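Long-range contacts in putative heme binding protein (Tannerella forsythia, PDB 6EU8), which probably binds heme as a member of the HmuY-like family, with heme-binding properties that differ from those of Porphyromonas gingivalis HmuY: residues T37-S42 against E54-K59; H45-G50 against S126-A131; F76-N81 against P138-W143; V108-K113 against G132-N137. One frame throughout, in Å; residues are numbered along the deposited sequence. Where two conformers were deposited one is given.

Contact 1 of 4, residues T37-S42 against E54-K59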
loop_
_atom_site.group_PDB
_atom_site.type_symbol
_atom_site.label_atom_id
_atom_site.label_comp_id
_atom_site.label_asym_id
_atom_site.label_seq_id
_atom_site.Cartn_x
_atom_site.Cartn_y
_atom_site.Cartn_z
ATOM N N THR A 37 -2.453 -12.625 0.879
ATOM C CA THR A 37 -3.512 -11.826 0.292
ATOM C C THR A 37 -4.855 -12.176 0.971
ATOM O O THR A 37 -5.225 -13.360 1.045
ATOM C CB THR A 37 -3.582 -12.007 -1.237
ATOM O OG1 THR A 37 -2.323 -11.627 -1.831
ATOM C CG2 THR A 37 -4.696 -11.187 -1.864
ATOM N N HIS A 38 -5.590 -11.169 1.464
ATOM C CA HIS A 38 -6.905 -11.389 2.094
ATOM C C HIS A 38 -7.891 -10.305 1.675
ATOM O O HIS A 38 -7.507 -9.148 1.474
ATOM C CB HIS A 38 -6.831 -11.313 3.611
ATOM C CG HIS A 38 -5.941 -12.343 4.236
ATOM N ND1 HIS A 38 -6.393 -13.602 4.569
ATOM C CD2 HIS A 38 -4.631 -12.308 4.561
ATOM C CE1 HIS A 38 -5.398 -14.292 5.102
ATOM N NE2 HIS A 38 -4.314 -13.535 5.102
ATOM N N ARG A 39 -9.158 -10.678 1.549
ATOM C CA ARG A 39 -10.250 -9.739 1.311
ATOM C C ARG A 39 -10.324 -8.703 2.445
ATOM O O ARG A 39 -10.182 -9.053 3.622
ATOM C CB ARG A 39 -11.588 -10.508 1.214
ATOM C CG ARG A 39 -12.831 -9.669 0.947
ATOM C CD ARG A 39 -14.084 -10.560 0.910
ATOM N NE ARG A 39 -15.352 -9.857 0.714
ATOM C CZ ARG A 39 -15.994 -9.152 1.638
ATOM N NH1 ARG A 39 -15.473 -9.034 2.840
ATOM N NH2 ARG A 39 -17.147 -8.551 1.350
ATOM N N ASP A 40 -10.491 -7.434 2.084
ATOM C CA ASP A 40 -10.671 -6.333 3.059
ATOM C C ASP A 40 -11.671 -6.719 4.151
ATOM O O ASP A 40 -12.725 -7.286 3.832
ATOM C CB ASP A 40 -11.060 -5.041 2.308
ATOM C CG ASP A 40 -11.330 -3.867 3.230
ATOM O OD1 ASP A 40 -12.433 -3.825 3.808
ATOM O OD2 ASP A 40 -10.429 -2.985 3.368
ATOM N N PHE A 41 -11.331 -6.414 5.421
ATOM C CA PHE A 41 -12.085 -6.856 6.623
ATOM C C PHE A 41 -13.167 -5.898 7.147
ATOM O O PHE A 41 -13.830 -6.197 8.157
ATOM C CB PHE A 41 -11.093 -7.194 7.800
ATOM C CG PHE A 41 -10.017 -8.209 7.443
ATOM C CD1 PHE A 41 -10.354 -9.500 7.067
ATOM C CD2 PHE A 41 -8.672 -7.882 7.478
ATOM C CE1 PHE A 41 -9.377 -10.443 6.752
ATOM C CE2 PHE A 41 -7.684 -8.814 7.124
ATOM C CZ PHE A 41 -8.054 -10.094 6.748
ATOM N N SER A 42 -13.410 -4.770 6.467
ATOM C CA SER A 42 -14.382 -3.797 6.941
ATOM C C SER A 42 -15.827 -4.169 6.524
ATOM O O SER A 42 -16.028 -5.041 5.682
ATOM C CB SER A 42 -13.996 -2.401 6.447
ATOM O OG SER A 42 -14.226 -2.239 5.067
ATOM N N GLU A 54 -26.838 0.386 0.797
ATOM C CA GLU A 54 -26.827 -0.986 1.270
ATOM C C GLU A 54 -25.544 -1.307 2.014
ATOM O O GLU A 54 -24.520 -0.620 1.835
ATOM C CB GLU A 54 -26.985 -1.970 0.122
ATOM C CG GLU A 54 -28.384 -1.983 -0.429
ATOM C CD GLU A 54 -28.522 -2.736 -1.735
ATOM O OE1 GLU A 54 -27.606 -3.501 -2.126
ATOM O OE2 GLU A 54 -29.581 -2.548 -2.367
ATOM N N THR A 55 -25.608 -2.360 2.838
ATOM C CA THR A 55 -24.415 -2.879 3.524
ATOM C C THR A 55 -24.092 -4.301 3.083
ATOM O O THR A 55 -24.984 -5.077 2.685
ATOM C CB THR A 55 -24.585 -2.944 5.062
ATOM O OG1 THR A 55 -25.653 -3.842 5.384
ATOM C CG2 THR A 55 -24.858 -1.637 5.625
ATOM N N ILE A 56 -22.817 -4.664 3.161
ATOM C CA ILE A 56 -22.334 -6.024 2.973
ATOM C C ILE A 56 -21.572 -6.387 4.248
ATOM O O ILE A 56 -20.669 -5.638 4.635
ATOM C CB ILE A 56 -21.426 -6.147 1.727
ATOM C CG1 ILE A 56 -22.192 -5.782 0.422
ATOM C CG2 ILE A 56 -20.854 -7.556 1.615
ATOM C CD1 ILE A 56 -21.266 -5.546 -0.761
ATOM N N PRO A 57 -21.920 -7.524 4.900
ATOM C CA PRO A 57 -21.353 -7.779 6.215
ATOM C C PRO A 57 -19.840 -7.894 6.238
ATOM O O PRO A 57 -19.253 -8.469 5.339
ATOM C CB PRO A 57 -21.960 -9.127 6.614
ATOM C CG PRO A 57 -23.160 -9.294 5.804
ATOM C CD PRO A 57 -22.915 -8.552 4.530
ATOM N N ALA A 58 -19.236 -7.378 7.287
ATOM C CA ALA A 58 -17.814 -7.558 7.564
ATOM C C ALA A 58 -17.491 -9.055 7.678
ATOM O O ALA A 58 -18.259 -9.794 8.331
ATOM C CB ALA A 58 -17.430 -6.853 8.841
ATOM N N LYS A 59 -16.402 -9.495 7.048
ATOM C CA LYS A 59 -15.976 -10.904 7.083
ATOM C C LYS A 59 -14.515 -11.030 7.484
ATOM O O LYS A 59 -13.652 -10.299 6.993
ATOM C CB LYS A 59 -16.232 -11.566 5.728
ATOM C CG LYS A 59 -17.709 -11.815 5.455
ATOM C CD LYS A 59 -18.017 -11.987 3.977
ATOM C CE LYS A 59 -19.512 -11.842 3.701
ATOM N NZ LYS A 59 -19.903 -10.455 3.316
HETATM O O HOH W 1 -15.116 -7.567 5.301
HETATM O O HOH W 2 -17.736 -6.752 3.576
HETATM O O HOH W 3 -12.930 -10.272 4.329
#

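Contact 2 of 4, residues H45-G50 against S126-A131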
loop_
_atom_site.group_PDB
_atom_site.type_symbol
_atom_site.label_atom_id
_atom_site.label_comp_id
_atom_site.label_asym_id
_atom_site.label_seq_id
_atom_site.Cartn_x
_atom_site.Cartn_y
_atom_site.Cartn_z
ATOM N N HIS A 45 -19.885 -0.785 1.998
ATOM C CA HIS A 45 -21.023 0.111 1.868
ATOM C C HIS A 45 -21.251 0.410 0.386
ATOM O O HIS A 45 -20.330 0.904 -0.310
ATOM C CB HIS A 45 -20.820 1.378 2.691
ATOM C CG HIS A 45 -20.829 1.122 4.180
ATOM N ND1 HIS A 45 -20.189 1.930 5.079
ATOM C CD2 HIS A 45 -21.451 0.160 4.905
ATOM C CE1 HIS A 45 -20.372 1.457 6.306
ATOM N NE2 HIS A 45 -21.126 0.376 6.224
ATOM N N VAL A 46 -22.461 0.053 -0.080
ATOM C CA VAL A 46 -22.865 0.302 -1.493
ATOM C C VAL A 46 -23.421 1.709 -1.564
ATOM O O VAL A 46 -24.357 2.070 -0.838
ATOM C CB VAL A 46 -23.889 -0.740 -1.974
ATOM C CG1 VAL A 46 -24.367 -0.458 -3.406
ATOM C CG2 VAL A 46 -23.327 -2.132 -1.904
ATOM N N MET A 47 -22.805 2.541 -2.400
ATOM C CA MET A 47 -23.242 3.922 -2.613
ATOM C C MET A 47 -24.078 3.917 -3.888
ATOM O O MET A 47 -23.653 3.370 -4.905
ATOM C CB MET A 47 -22.049 4.854 -2.811
ATOM C CG MET A 47 -21.146 4.973 -1.621
ATOM S SD MET A 47 -22.044 5.745 -0.251
ATOM C CE MET A 47 -21.081 5.007 1.037
ATOM N N LYS A 48 -25.288 4.474 -3.807
ATOM C CA LYS A 48 -26.208 4.565 -4.950
ATOM C C LYS A 48 -26.756 5.988 -4.943
ATOM O O LYS A 48 -27.286 6.451 -3.929
ATOM C CB LYS A 48 -27.341 3.535 -4.811
ATOM C CG LYS A 48 -28.550 3.744 -5.734
ATOM C CD LYS A 48 -28.326 3.132 -7.101
ATOM C CE LYS A 48 -29.432 3.547 -8.071
ATOM N NZ LYS A 48 -29.208 2.902 -9.387
ATOM N N ASN A 49 -26.617 6.686 -6.074
ATOM C CA ASN A 49 -27.081 8.060 -6.215
ATOM C C ASN A 49 -26.514 9.014 -5.160
ATOM O O ASN A 49 -27.211 9.926 -4.695
ATOM C CB ASN A 49 -28.619 8.120 -6.226
ATOM C CG ASN A 49 -29.238 7.360 -7.388
ATOM O OD1 ASN A 49 -28.571 7.018 -8.372
ATOM N ND2 ASN A 49 -30.533 7.084 -7.280
ATOM N N GLY A 50 -25.250 8.795 -4.791
ATOM C CA GLY A 50 -24.522 9.637 -3.847
ATOM C C GLY A 50 -24.796 9.431 -2.367
ATOM O O GLY A 50 -24.308 10.197 -1.546
ATOM N N SER A 126 -24.876 4.910 -11.332
ATOM C CA SER A 126 -24.368 5.679 -10.209
ATOM C C SER A 126 -24.183 4.827 -8.939
ATOM O O SER A 126 -24.569 5.256 -7.852
ATOM C CB SER A 126 -25.241 6.898 -9.945
ATOM O OG SER A 126 -25.323 7.686 -11.136
ATOM N N LYS A 127 -23.583 3.654 -9.110
ATOM C CA LYS A 127 -23.407 2.682 -8.016
ATOM C C LYS A 127 -21.977 2.168 -7.960
ATOM O O LYS A 127 -21.386 1.766 -8.969
ATOM C CB LYS A 127 -24.364 1.511 -8.178
ATOM C CG LYS A 127 -24.232 0.435 -7.107
ATOM C CD LYS A 127 -25.527 -0.332 -6.910
ATOM C CE LYS A 127 -25.858 -1.163 -8.114
ATOM N NZ LYS A 127 -27.050 -1.996 -7.785
ATOM N N PHE A 128 -21.428 2.117 -6.735
ATOM C CA PHE A 128 -20.090 1.539 -6.514
ATOM C C PHE A 128 -19.965 1.198 -5.015
ATOM O O PHE A 128 -20.812 1.631 -4.237
ATOM C CB PHE A 128 -18.963 2.471 -6.949
ATOM C CG PHE A 128 -18.994 3.835 -6.309
ATOM C CD1 PHE A 128 -18.401 4.067 -5.065
ATOM C CD2 PHE A 128 -19.617 4.927 -6.959
ATOM C CE1 PHE A 128 -18.472 5.320 -4.468
ATOM C CE2 PHE A 128 -19.666 6.179 -6.361
ATOM C CZ PHE A 128 -19.084 6.388 -5.122
ATOM N N THR A 129 -18.963 0.392 -4.664
ATOM C CA THR A 129 -18.820 -0.102 -3.261
ATOM C C THR A 129 -17.515 0.391 -2.640
ATOM O O THR A 129 -16.446 0.296 -3.252
ATOM C CB THR A 129 -18.869 -1.630 -3.234
ATOM O OG1 THR A 129 -20.021 -2.070 -3.983
ATOM C CG2 THR A 129 -19.015 -2.183 -1.780
ATOM N N VAL A 130 -17.605 0.887 -1.409
ATOM C CA VAL A 130 -16.437 1.384 -0.631
ATOM C C VAL A 130 -16.275 0.649 0.711
ATOM O O VAL A 130 -17.222 0.141 1.285
ATOM C CB VAL A 130 -16.521 2.887 -0.368
ATOM C CG1 VAL A 130 -16.389 3.672 -1.686
ATOM C CG2 VAL A 130 -17.819 3.279 0.319
ATOM N N ALA A 131 -15.035 0.635 1.201
ATOM C CA ALA A 131 -14.723 0.113 2.548
ATOM C C ALA A 131 -15.297 1.047 3.600
ATOM O O ALA A 131 -15.091 2.252 3.543
ATOM C CB ALA A 131 -13.230 -0.009 2.700
HETATM O O HOH W 4 -28.950 0.018 -9.232
#

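Contact 3 of 4, residues F76-N81 against P138-W143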
loop_
_atom_site.group_PDB
_atom_site.type_symbol
_atom_site.label_atom_id
_atom_site.label_comp_id
_atom_site.label_asym_id
_atom_site.label_seq_id
_atom_site.Cartn_x
_atom_site.Cartn_y
_atom_site.Cartn_z
ATOM N N PHE A 76 -3.295 1.078 -5.783
ATOM C CA PHE A 76 -2.102 1.935 -5.568
ATOM C C PHE A 76 -2.057 2.527 -4.159
ATOM O O PHE A 76 -1.185 3.369 -3.851
ATOM C CB PHE A 76 -1.979 3.021 -6.651
ATOM C CG PHE A 76 -1.778 2.503 -8.069
ATOM C CD1 PHE A 76 -1.185 1.266 -8.349
ATOM C CD2 PHE A 76 -2.209 3.289 -9.138
ATOM C CE1 PHE A 76 -0.996 0.837 -9.653
ATOM C CE2 PHE A 76 -2.024 2.840 -10.460
ATOM C CZ PHE A 76 -1.432 1.644 -10.701
ATOM N N ASP A 77 -2.998 2.101 -3.314
ATOM C CA ASP A 77 -3.003 2.489 -1.877
ATOM C C ASP A 77 -1.973 1.655 -1.105
ATOM O O ASP A 77 -1.916 0.428 -1.240
ATOM C CB ASP A 77 -4.367 2.215 -1.266
ATOM C CG ASP A 77 -5.495 2.878 -2.008
ATOM O OD1 ASP A 77 -5.514 4.121 -2.068
ATOM O OD2 ASP A 77 -6.402 2.169 -2.508
ATOM N N ILE A 78 -1.173 2.332 -0.278
ATOM C CA ILE A 78 -0.100 1.689 0.514
ATOM C C ILE A 78 -0.321 2.059 1.970
ATOM O O ILE A 78 -0.503 3.264 2.290
ATOM C CB ILE A 78 1.321 2.182 0.149
ATOM C CG1 ILE A 78 1.507 2.307 -1.354
ATOM C CG2 ILE A 78 2.377 1.261 0.764
ATOM C CD1 ILE A 78 1.475 1.021 -2.071
ATOM N N ARG A 79 -0.365 1.049 2.848
ATOM C CA ARG A 79 -0.386 1.297 4.300
ATOM C C ARG A 79 0.778 0.572 4.970
ATOM O O ARG A 79 1.468 -0.237 4.363
ATOM C CB ARG A 79 -1.705 0.874 4.942
ATOM C CG ARG A 79 -1.927 -0.627 4.968
ATOM C CD ARG A 79 -3.062 -1.044 5.872
ATOM N NE ARG A 79 -2.703 -0.878 7.283
ATOM C CZ ARG A 79 -3.285 -1.515 8.293
ATOM N NH1 ARG A 79 -4.278 -2.379 8.094
ATOM N NH2 ARG A 79 -2.825 -1.278 9.542
ATOM N N THR A 80 0.942 0.872 6.265
ATOM C CA THR A 80 1.942 0.223 7.111
ATOM C C THR A 80 1.257 -0.528 8.255
ATOM O O THR A 80 0.056 -0.373 8.485
ATOM C CB THR A 80 2.923 1.272 7.698
ATOM O OG1 THR A 80 2.261 2.096 8.673
ATOM C CG2 THR A 80 3.540 2.123 6.603
ATOM N N ASN A 81 2.059 -1.308 9.002
ATOM C CA ASN A 81 1.551 -2.021 10.204
ATOM C C ASN A 81 1.883 -1.184 11.439
ATOM O O ASN A 81 2.853 -1.487 12.164
ATOM C CB ASN A 81 2.146 -3.433 10.284
ATOM C CG ASN A 81 1.494 -4.285 11.353
ATOM O OD1 ASN A 81 0.536 -3.857 11.996
ATOM N ND2 ASN A 81 1.983 -5.503 11.525
ATOM N N PRO A 138 -0.514 8.611 4.116
ATOM C CA PRO A 138 -0.620 9.776 3.225
ATOM C C PRO A 138 0.707 10.191 2.562
ATOM O O PRO A 138 0.676 10.909 1.562
ATOM C CB PRO A 138 -1.130 10.874 4.166
ATOM C CG PRO A 138 -0.608 10.486 5.489
ATOM C CD PRO A 138 -0.648 8.998 5.529
ATOM N N VAL A 139 1.855 9.778 3.126
ATOM C CA VAL A 139 3.158 9.982 2.500
ATOM C C VAL A 139 3.382 8.929 1.387
ATOM O O VAL A 139 3.675 9.282 0.239
ATOM C CB VAL A 139 4.325 9.991 3.546
ATOM C CG1 VAL A 139 5.698 9.915 2.868
ATOM C CG2 VAL A 139 4.210 11.237 4.438
ATOM N N LEU A 140 3.191 7.653 1.699
ATOM C CA LEU A 140 3.424 6.618 0.695
ATOM C C LEU A 140 2.480 6.747 -0.498
ATOM O O LEU A 140 2.853 6.345 -1.574
ATOM C CB LEU A 140 3.386 5.225 1.314
ATOM C CG LEU A 140 4.500 4.966 2.347
ATOM C CD1 LEU A 140 4.246 3.672 3.117
ATOM C CD2 LEU A 140 5.863 4.974 1.692
ATOM N N LYS A 141 1.314 7.353 -0.310
ATOM C CA LYS A 141 0.343 7.563 -1.432
ATOM C C LYS A 141 0.971 8.360 -2.561
ATOM O O LYS A 141 0.631 8.167 -3.746
ATOM C CB LYS A 141 -0.889 8.297 -0.910
ATOM C CG LYS A 141 -2.074 8.418 -1.878
ATOM C CD LYS A 141 -3.136 9.370 -1.316
ATOM C CE LYS A 141 -4.106 9.863 -2.374
ATOM N NZ LYS A 141 -5.229 8.921 -2.552
ATOM N N THR A 142 1.912 9.230 -2.220
ATOM C CA THR A 142 2.594 10.050 -3.225
ATOM C C THR A 142 3.568 9.318 -4.153
ATOM O O THR A 142 4.167 9.960 -5.038
ATOM C CB THR A 142 3.297 11.264 -2.595
ATOM O OG1 THR A 142 4.491 10.873 -1.896
ATOM C CG2 THR A 142 2.345 12.030 -1.683
ATOM N N TRP A 143 3.759 8.003 -4.001
ATOM C CA TRP A 143 4.567 7.217 -4.952
ATOM C C TRP A 143 4.031 7.342 -6.392
ATOM O O TRP A 143 4.792 7.203 -7.329
ATOM C CB TRP A 143 4.697 5.745 -4.533
ATOM C CG TRP A 143 3.524 4.810 -4.836
ATOM C CD1 TRP A 143 2.362 4.658 -4.141
ATOM C CD2 TRP A 143 3.481 3.855 -5.902
ATOM N NE1 TRP A 143 1.571 3.697 -4.736
ATOM C CE2 TRP A 143 2.259 3.157 -5.794
ATOM C CE3 TRP A 143 4.371 3.518 -6.927
ATOM C CZ2 TRP A 143 1.889 2.149 -6.694
ATOM C CZ3 TRP A 143 4.015 2.494 -7.813
ATOM C CH2 TRP A 143 2.785 1.817 -7.685
HETATM O O HOH W 5 -1.321 6.140 -4.592
#

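Contact 4 of 4, residues V108-K113 against G132-N137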
loop_
_atom_site.group_PDB
_atom_site.type_symbol
_atom_site.label_atom_id
_atom_site.label_comp_id
_atom_site.label_asym_id
_atom_site.label_seq_id
_atom_site.Cartn_x
_atom_site.Cartn_y
_atom_site.Cartn_z
ATOM N N VAL A 108 -3.504 7.103 8.206
ATOM C CA VAL A 108 -4.776 7.771 8.542
ATOM C C VAL A 108 -5.948 6.854 8.202
ATOM O O VAL A 108 -5.823 5.989 7.341
ATOM C CB VAL A 108 -4.941 9.135 7.847
ATOM C CG1 VAL A 108 -3.793 10.071 8.256
ATOM C CG2 VAL A 108 -5.036 9.028 6.333
ATOM N N GLU A 109 -7.053 7.036 8.904
ATOM C CA GLU A 109 -8.302 6.296 8.674
ATOM C C GLU A 109 -9.174 7.079 7.718
ATOM O O GLU A 109 -9.415 8.287 7.944
ATOM C CB GLU A 109 -9.083 6.100 9.990
ATOM C CG GLU A 109 -8.452 5.084 10.935
ATOM C CD GLU A 109 -9.347 4.673 12.102
ATOM O OE1 GLU A 109 -10.414 5.291 12.334
ATOM O OE2 GLU A 109 -8.970 3.705 12.794
ATOM N N ILE A 110 -9.682 6.410 6.671
ATOM C CA ILE A 110 -10.594 7.031 5.710
ATOM C C ILE A 110 -11.923 6.259 5.692
ATOM O O ILE A 110 -11.935 5.030 5.561
ATOM C CB ILE A 110 -9.982 7.169 4.309
ATOM C CG1 ILE A 110 -9.516 5.828 3.741
ATOM C CG2 ILE A 110 -8.807 8.140 4.347
ATOM C CD1 ILE A 110 -9.142 5.924 2.261
ATOM N N LYS A 111 -13.025 6.998 5.831
ATOM C CA LYS A 111 -14.375 6.459 5.946
ATOM C C LYS A 111 -15.152 6.530 4.611
ATOM O O LYS A 111 -15.277 7.603 4.017
ATOM C CB LYS A 111 -15.129 7.279 6.992
ATOM C CG LYS A 111 -16.502 6.762 7.336
ATOM C CD LYS A 111 -17.180 7.682 8.355
ATOM C CE LYS A 111 -18.635 7.323 8.574
ATOM N NZ LYS A 111 -19.228 8.218 9.613
ATOM N N ASP A 112 -15.647 5.389 4.140
ATOM C CA ASP A 112 -16.501 5.304 2.945
ATOM C C ASP A 112 -15.862 5.971 1.746
ATOM O O ASP A 112 -16.507 6.737 0.994
ATOM C CB ASP A 112 -17.890 5.905 3.228
ATOM C CG ASP A 112 -18.727 5.045 4.152
ATOM O OD1 ASP A 112 -18.572 3.824 4.182
ATOM O OD2 ASP A 112 -19.628 5.602 4.825
ATOM N N LYS A 113 -14.583 5.683 1.548
ATOM C CA LYS A 113 -13.806 6.344 0.480
ATOM C C LYS A 113 -13.012 5.369 -0.387
ATOM O O LYS A 113 -12.944 5.550 -1.605
ATOM C CB LYS A 113 -12.902 7.429 1.064
ATOM C CG LYS A 113 -13.659 8.739 1.333
ATOM C CD LYS A 113 -12.912 9.700 2.247
ATOM C CE LYS A 113 -13.726 10.973 2.482
ATOM N NZ LYS A 113 -13.302 11.699 3.715
ATOM N N GLY A 132 -16.024 0.511 4.592
ATOM C CA GLY A 132 -16.558 1.391 5.655
ATOM C C GLY A 132 -15.474 2.184 6.376
ATOM O O GLY A 132 -15.633 3.375 6.664
ATOM N N MET A 133 -14.357 1.522 6.663
ATOM C CA MET A 133 -13.183 2.156 7.182
ATOM C C MET A 133 -11.940 1.478 6.606
ATOM O O MET A 133 -11.929 0.258 6.517
ATOM C CB MET A 133 -13.164 1.956 8.716
ATOM C CG MET A 133 -14.230 2.697 9.502
ATOM S SD MET A 133 -14.152 4.504 9.505
ATOM C CE MET A 133 -12.412 4.835 9.270
ATOM N N ALA A 134 -10.938 2.265 6.234
ATOM C CA ALA A 134 -9.657 1.750 5.775
ATOM C C ALA A 134 -8.509 2.644 6.257
ATOM O O ALA A 134 -8.705 3.824 6.549
ATOM C CB ALA A 134 -9.627 1.586 4.241
ATOM N N LYS A 135 -7.333 2.052 6.353
ATOM C CA LYS A 135 -6.103 2.755 6.742
ATOM C C LYS A 135 -5.173 2.853 5.536
ATOM O O LYS A 135 -4.934 1.849 4.860
ATOM C CB LYS A 135 -5.376 2.018 7.894
ATOM C CG LYS A 135 -6.160 1.992 9.191
ATOM C CD LYS A 135 -5.470 1.177 10.286
ATOM C CE LYS A 135 -6.272 1.203 11.581
ATOM N NZ LYS A 135 -6.387 -0.151 12.191
ATOM N N VAL A 136 -4.649 4.063 5.283
ATOM C CA VAL A 136 -3.736 4.352 4.187
ATOM C C VAL A 136 -2.665 5.328 4.693
ATOM O O VAL A 136 -2.967 6.199 5.515
ATOM C CB VAL A 136 -4.459 4.947 2.937
ATOM C CG1 VAL A 136 -5.502 3.956 2.416
ATOM C CG2 VAL A 136 -5.122 6.294 3.233
ATOM N N ASN A 137 -1.456 5.240 4.179
ATOM C CA ASN A 137 -0.403 6.180 4.573
ATOM C C ASN A 137 -0.368 7.363 3.606
ATOM O O ASN A 137 -0.223 7.148 2.385
ATOM C CB ASN A 137 0.956 5.498 4.611
ATOM C CG ASN A 137 1.994 6.385 5.275
ATOM O OD1 ASN A 137 2.608 7.223 4.645
ATOM N ND2 ASN A 137 2.108 6.244 6.585
#

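Contact 1 of 4, residues T37-S42 against E54-K59
The Arg39 guanidinium lies beneath the Lys59 side chain, whose CD sits 4.0 Å above one face. Three waters lie in the guanidinium plane at its edge, and Ile56 CG2 comes near that plane, 3.8 Å from Arg39 NH2. The Phe41 ring carries Arg39 O over one face near its rim, while Lys59 O meets its edge, 3.4 Å from Phe41 CD1. Arg39, extended from CG to NE, carries its guanidinium across to the other segment and makes a cation-pi contact with Trp44. The contact joins the end of strand 35-39, outermost in the four-stranded sheet, to the end of strand 51-56 of the large sheet. No direct hydrogen bond joins the segments; water bridges them. Water 2 accepts from Arg39 NH2 at 2.9 Å and lies 2.9 Å from Pro57 O; water 1 accepts from Lys59 N at 2.9 Å and, weakly, from Arg39 NH1. Asp40 OD1 takes Ser42 OG on its syn lone pair; its bond from Ser42 N, two residues on, forms an Asx turn. Arg39 NH2 and Lys59 NZ stand 3.9 Å apart, and Lys59 NZ donates to Pro57 O at 2.9 Å. The like charges probably repel; the Pro57 carbonyl and the waters probably offset this.

Contact 2 of 4, residues H45-G50 against S126-A131
Met47 and Phe128 form a hydrogen-bonded pair between antiparallel strands, and the Met47 side chain leans over Phe128 and Val130. CB stands over one face of the Phe128 ring, 4.2 Å from the centroid and 20° off the ring normal, a CH-pi contact. CG lies anti to the carbonyl carbon (chi1 -64°) and touches Phe128 CE1 at 3.9 Å. The bend at chi2 (-65°) turns SD aside, and beyond it CE meets Val130 CG2 at 3.8 Å, the side chains crossing at about a right angle. Beneath them the backbones exchange bonds: Met47 N gives to Phe128 O at 2.9 Å and Phe128 N to Met47 O at 3.1 Å, with His45 and Val130 paired likewise. On the other face of the sheet Val46 CG1 packs on Lys127 CD at 3.7 Å. Lys48 NZ and Lys127 NZ share water 4, although the first also bonds to Lys125 O. Ser126 is the C-prime residue of the Schellman motif ending helix 120-124, and its O receives Asn49 N at 3.1 Å. Strand 127-136 starts straight after that helix and runs beside strand 44-48, which has strand 51-56 as its other neighbour.

Contact 3 of 4, residues F76-N81 against P138-W143
An edge strand of the four-stranded antiparallel sheet, 77-80, meets the 3-10 turn 140-143 here, and the junction is buried near the centre of the chain. Its polar link is the indole of Trp143. NE1 donates to Phe76 O at 2.9 Å with an N-H...O angle of 167°, and the oxygen lies almost in the indole plane. The same Phe76 O also accepts from water 5, which donates in turn to Lys141 O, so this carbonyl is tied to the turn both directly and through solvent. The six-membered ring of Trp143 presents its edge to the face of the Phe76 ring in an offset edge-to-face pair, the planes at 86° and the centroids 5.5 Å apart. Closest in that pair are Trp143 CZ2 and Phe76 CD1, at 3.6 Å.

Ile78 fills the angle between Trp143 and Leu140, crossing each at about a right angle: its CG1 approaches Trp143 CD1 at 3.7 Å, while its CB and CG2 face Leu140. Within the turn, Val139 O accepts from both Thr142 N and Thr142 OG1. Phe160 and Phe174 add aromatic packing around Trp143, joining the turn to the large sheet. Farther along the strand, Thr80 OG1 bonds to Asp107 OD1, whereas its methyl turns to apolar company: Thr80 CG2 touches Leu140 CD1 at 3.9 Å.

Contact 4 of 4, residues V108-K113 against G132-N137
Ile110 N donates to Ala134 O at 2.8 Å, the shortest hydrogen bond between 108-113 and 132-137, which lie on antiparallel strands 105-111 and 127-136, neighbours in the large curled sheet. The bond is nearly straight, with an N-H...O angle of 168°, and Ala134 N returns one to Ile110 O. Val108 and Val136 form a second hydrogen-bonded pair, linked from Val108 N to Val136 O at 2.9 Å and in the reverse sense from Val136 N to Val108 O. Between these pairs the CA hydrogens of Glu109 and Lys135 point at Ala134 O and Val108 O respectively, adding CA-H...O contacts.

One face of this strand pair is apolar. Ile110 CG1 sits between its backbone N and carbonyl carbon (chi1 57°) and lies over the Ala134 carbonyl. From there Ile110 CD1 reaches Val136 CG1 at 4.1 Å, the two side chains crossing at about a right angle, and Val108 CG2 meets Val136 CG2.

The opposite face is more exposed and mixed. Met133, bent at chi2 and chi3, folds across the neighbouring strand, its CE against Glu109 CB at 3.6 Å and its SD beside Lys111 CB and CG. Glu109 and Lys135 lie side by side and point the same way, but their charged ends are not in contact, with Glu109 OE2 4.7 Å from Lys135 NZ. Near the end of the pairing Asp112 N bonds to Gly132 O from above the carbonyl plane. Asp112 OD1 bonds to His45 ND1 and also rests 3.5 Å from Gly132 CA.

Contacts 2 and 4 share strand 127-136 and are backbone-bonded antiparallel pairings in the same large sheet; they meet where His45 ND1 bonds to Asp112 OD1. Contact 2 is at the surface and contact 4 partly buried. Contact 1, also superficial, relies on water, yet it adjoins contact 2 through Glu54 O and Val46 N, and contact 4 through Ser42. Contacts 1 and 3 each use an outermost strand of the four-stranded sheet, 35-39 and 77-80. Contact 3 alone is buried, its centre about 5 Å from the centre of the chain, and has side-chain packing and one indole-to-carbonyl hydrogen bond in place of strand pairing. It touches contact 4 through Ile78 O and Asn137 N.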